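Local coordinates for lipoprotein (Colwellia psychrerythraea, PDB 3O0Y) that is a putative lipoprotein of unknown function, from a bacterial family probably related to metallopeptidases, at residues 43-48 with 77-82. Sequence-based numbering, arbitrary orientation.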
ATOM      1  N   PHE A  43     -16.161  -0.684   8.281  1.00  9.54           N
ATOM      2  CA  PHE A  43     -16.590  -0.560   6.890  1.00 12.05           C
ATOM      3  C   PHE A  43     -17.840   0.316   6.652  1.00 11.95           C
ATOM      4  O   PHE A  43     -17.940   0.931   5.597  1.00 12.02           O
ATOM      5  CB  PHE A  43     -16.764  -1.898   6.253  1.00 13.01           C
ATOM      6  CG  PHE A  43     -15.488  -2.525   5.858  1.00 15.82           C
ATOM      7  CD1 PHE A  43     -15.007  -3.642   6.509  1.00 20.21           C
ATOM      8  CD2 PHE A  43     -14.736  -1.966   4.824  1.00 17.83           C
ATOM      9  CE1 PHE A  43     -13.800  -4.222   6.111  1.00 25.01           C
ATOM     10  CE2 PHE A  43     -13.602  -2.564   4.384  1.00 21.82           C
ATOM     11  CZ  PHE A  43     -13.109  -3.689   5.037  1.00 26.99           C
ATOM     12  N   LYS A  44     -18.765   0.374   7.598  1.00 11.88           N
ATOM     13  CA  LYS A  44     -19.858   1.352   7.482  1.00 13.56           C
ATOM     14  C   LYS A  44     -19.346   2.778   7.384  1.00 12.51           C
ATOM     15  O   LYS A  44     -19.960   3.615   6.741  1.00 13.50           O
ATOM     16  CB  LYS A  44     -20.775   1.323   8.716  1.00 16.25           C
ATOM     17  CG  LYS A  44     -21.662   0.151   8.937  1.00 26.30           C
ATOM     18  CD  LYS A  44     -22.202   0.287  10.463  1.00 32.74           C
ATOM     19  CE  LYS A  44     -22.661  -1.061  11.129  1.00 39.85           C
ATOM     20  NZ  LYS A  44     -22.373  -1.226  12.636  1.00 37.37           N
ATOM     21  N   GLN A  45     -18.269   3.071   8.088  1.00 11.35           N
ATOM     22  CA  GLN A  45     -17.660   4.393   8.105  1.00  8.36           C
ATOM     23  C   GLN A  45     -16.577   4.596   7.045  1.00  8.42           C
ATOM     24  O   GLN A  45     -15.974   5.666   6.925  1.00  8.40           O
ATOM     25  CB  GLN A  45     -17.125   4.658   9.493  1.00  8.60           C
ATOM     26  CG  GLN A  45     -18.261   4.650  10.487  1.00 11.63           C
ATOM     27  CD  GLN A  45     -17.837   4.884  11.881  1.00 16.74           C
ATOM     28  OE1 GLN A  45     -17.865   3.947  12.706  1.00 26.06           O
ATOM     29  NE2 GLN A  45     -17.477   6.103  12.192  1.00 17.65           N
ATOM     30  N   ARG A  46     -16.279   3.509   6.317  1.00  7.99           N
ATOM     31  CA  ARG A  46     -15.297   3.524   5.244  1.00  8.86           C
ATOM     32  C   ARG A  46     -15.898   2.800   4.059  1.00  9.30           C
ATOM     33  O   ARG A  46     -15.361   1.784   3.551  1.00 10.47           O
ATOM     34  CB  ARG A  46     -13.968   2.872   5.676  1.00  9.39           C
ATOM     35  CG  ARG A  46     -13.243   3.648   6.718  1.00 10.82           C
ATOM     36  CD  ARG A  46     -12.642   4.918   6.174  1.00 11.18           C
ATOM     37  NE  ARG A  46     -11.825   5.650   7.126  1.00 10.36           N
ATOM     38  CZ  ARG A  46     -12.287   6.623   7.919  1.00 12.47           C
ATOM     39  NH1 ARG A  46     -13.583   6.916   7.978  1.00 10.16           N
ATOM     40  NH2 ARG A  46     -11.450   7.293   8.703  1.00  9.10           N
ATOM     41  N   ALA A  47     -17.037   3.341   3.591  1.00 10.62           N
ATOM     42  CA  ALA A  47     -17.853   2.623   2.579  1.00  9.18           C
ATOM     43  C   ALA A  47     -17.127   2.464   1.232  1.00  9.92           C
ATOM     44  O   ALA A  47     -17.357   1.492   0.512  1.00 10.01           O
ATOM     45  CB  ALA A  47     -19.215   3.308   2.384  1.00  9.49           C
ATOM     46  N   LEU A  48     -16.182   3.359   0.906  1.00 10.17           N
ATOM     47  CA  LEU A  48     -15.369   3.186  -0.317  1.00 10.68           C
ATOM     48  C   LEU A  48     -14.379   2.045  -0.208  1.00  9.58           C
ATOM     49  O   LEU A  48     -14.187   1.298  -1.160  1.00 11.07           O
ATOM     50  CB  LEU A  48     -14.643   4.486  -0.661  1.00 11.29           C
ATOM     51  CG  LEU A  48     -15.805   5.283  -1.266  1.00 16.39           C
ATOM     52  CD1 LEU A  48     -16.308   6.473  -0.558  1.00 19.45           C
ATOM     53  CD2 LEU A  48     -15.992   5.159  -2.735  1.00 11.92           C
ATOM     54  N   LYS A  77     -13.405  10.964  15.992  1.00  9.19           N
ATOM     55  CA  LYS A  77     -13.419  10.621  17.417  1.00 11.41           C
ATOM     56  C   LYS A  77     -14.262   9.363  17.707  1.00 10.16           C
ATOM     57  O   LYS A  77     -13.822   8.457  18.409  1.00 11.58           O
ATOM     58  CB  LYS A  77     -13.975  11.804  18.227  1.00 11.53           C
ATOM     59  CG  LYS A  77     -14.104  11.491  19.755  1.00 12.33           C
ATOM     60  CD  LYS A  77     -14.638  12.750  20.537  1.00 17.56           C
ATOM     61  CE  LYS A  77     -14.312  12.558  22.069  1.00 20.43           C
ATOM     62  NZ  LYS A  77     -15.154  13.474  22.894  1.00 26.22           N
ATOM     63  N   GLN A  78     -15.476   9.278  17.134  1.00 10.56           N
ATOM     64  CA  GLN A  78     -16.382   8.196  17.441  1.00 11.92           C
ATOM     65  C   GLN A  78     -15.884   6.885  16.829  1.00 12.44           C
ATOM     66  O   GLN A  78     -16.048   5.830  17.446  1.00 10.99           O
ATOM     67  CB  GLN A  78     -17.807   8.448  16.947  1.00 14.92           C
ATOM     68  CG  GLN A  78     -18.484   9.594  17.738  1.00 18.82           C
ATOM     69  CD  GLN A  78     -19.897   9.947  17.178  1.00 30.21           C
ATOM     70  OE1 GLN A  78     -20.459   9.202  16.361  1.00 38.62           O
ATOM     71  NE2 GLN A  78     -20.476  11.068  17.658  1.00 36.32           N
ATOM     72  N   LEU A  79     -15.314   6.964  15.616  1.00 10.33           N
ATOM     73  CA  LEU A  79     -14.830   5.779  14.947  1.00  8.95           C
ATOM     74  C   LEU A  79     -13.703   5.165  15.816  1.00  7.66           C
ATOM     75  O   LEU A  79     -13.697   3.975  16.118  1.00  8.53           O
ATOM     76  CB  LEU A  79     -14.283   6.112  13.534  1.00  8.43           C
ATOM     77  CG  LEU A  79     -13.500   5.027  12.803  1.00 12.54           C
ATOM     78  CD1 LEU A  79     -14.333   3.835  12.640  1.00 11.59           C
ATOM     79  CD2 LEU A  79     -12.951   5.506  11.429  1.00 15.13           C
ATOM     80  N   ARG A  80     -12.741   5.977  16.192  1.00  6.73           N
ATOM     81  CA  ARG A  80     -11.570   5.534  16.929  1.00  6.52           C
ATOM     82  C   ARG A  80     -11.984   5.021  18.321  1.00  7.66           C
ATOM     83  O   ARG A  80     -11.471   4.012  18.819  1.00  7.85           O
ATOM     84  CB  ARG A  80     -10.531   6.638  17.034  1.00  8.16           C
ATOM     85  CG  ARG A  80     -10.050   7.173  15.695  1.00  7.51           C
ATOM     86  CD  ARG A  80      -9.043   8.269  15.844  1.00  6.64           C
ATOM     87  NE  ARG A  80      -8.816   8.972  14.640  1.00  8.07           N
ATOM     88  CZ  ARG A  80      -7.796   9.814  14.408  1.00 10.13           C
ATOM     89  NH1 ARG A  80      -6.867  10.085  15.333  1.00  9.27           N
ATOM     90  NH2 ARG A  80      -7.830  10.510  13.274  1.00 10.69           N
ATOM     91  N   ALA A  81     -12.854   5.762  18.989  1.00  7.79           N
ATOM     92  CA  ALA A  81     -13.286   5.342  20.325  1.00  8.71           C
ATOM     93  C   ALA A  81     -13.948   3.986  20.328  1.00  9.79           C
ATOM     94  O   ALA A  81     -13.646   3.181  21.195  1.00 10.57           O
ATOM     95  CB  ALA A  81     -14.220   6.378  20.945  1.00  8.70           C
ATOM     96  N   GLU A  82     -14.778   3.718  19.324  1.00  9.74           N
ATOM     97  CA  GLU A  82     -15.396   2.419  19.180  1.00 10.43           C
ATOM     98  C   GLU A  82     -14.410   1.294  18.946  1.00  9.72           C
ATOM     99  O   GLU A  82     -14.450   0.249  19.619  1.00  9.39           O
ATOM    100  CB  GLU A  82     -16.403   2.399  18.052  1.00 12.30           C
ATOM    101  CG  GLU A  82     -17.074   0.977  17.934  1.00 16.53           C
ATOM    102  CD  GLU A  82     -18.249   0.901  16.993  1.00 22.15           C
ATOM    103  OE1 GLU A  82     -18.566   1.909  16.279  1.00 21.80           O
ATOM    104  OE2 GLU A  82     -18.876  -0.177  17.014  1.00 19.38           O
TER
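Leu79 pushes its side chain from helix 73-92 into the fork between Gln45 and Arg46. Its CB lies beside the end of the Gln45 side chain, 4.1 Å from Gln45 CD. With CG anti to the backbone N of Leu79 (chi1 169°), the fork of the leucine is carried toward the 43-48 corner and divides between two polar groups. One branch runs along the Gln45 amide, with Leu79 CD1 3.7 Å from Gln45 CD; the Gln45 chain, extended beyond CG, slides past the leucine in the opposite direction. The other branch ends over a face of the Arg46 guanidinium, where Leu79 CD2 is 3.6 Å from Arg46 NH2 and 3.7 Å from Arg46 CZ, displaced toward the rim of the group.

The contact thus packs the corner joining helix 27-44 to helix 47-53, where Arg46 holds the N-cap position of the second, against the side of helix 73-92. A bend at chi2 (-72°) turns the arginine back on its own corner, and Arg46 NH1 donates a hydrogen bond to Gln45 O (2.9 Å) from above the carbonyl plane. Arg46 NH2 forms a salt bridge with Glu76 of helix 73-92 and a hydrogen bond to Ile127 O of strand 126-128, so the methyl lies against an anchored plane. Shortening Gln45 to an alanine would probably open a gap beside Leu79 CB and CD1, leaving the leucine side chain supported within this contact by the arginine through CD2 alone. One turn along the helix, the Glu82 carboxylate reaches the neighbourhood of the Gln45 amide, their planes 36° apart, while Glu82 OE2 is hydrogen-bonded to Ser41 and Gln37 of helix 27-44.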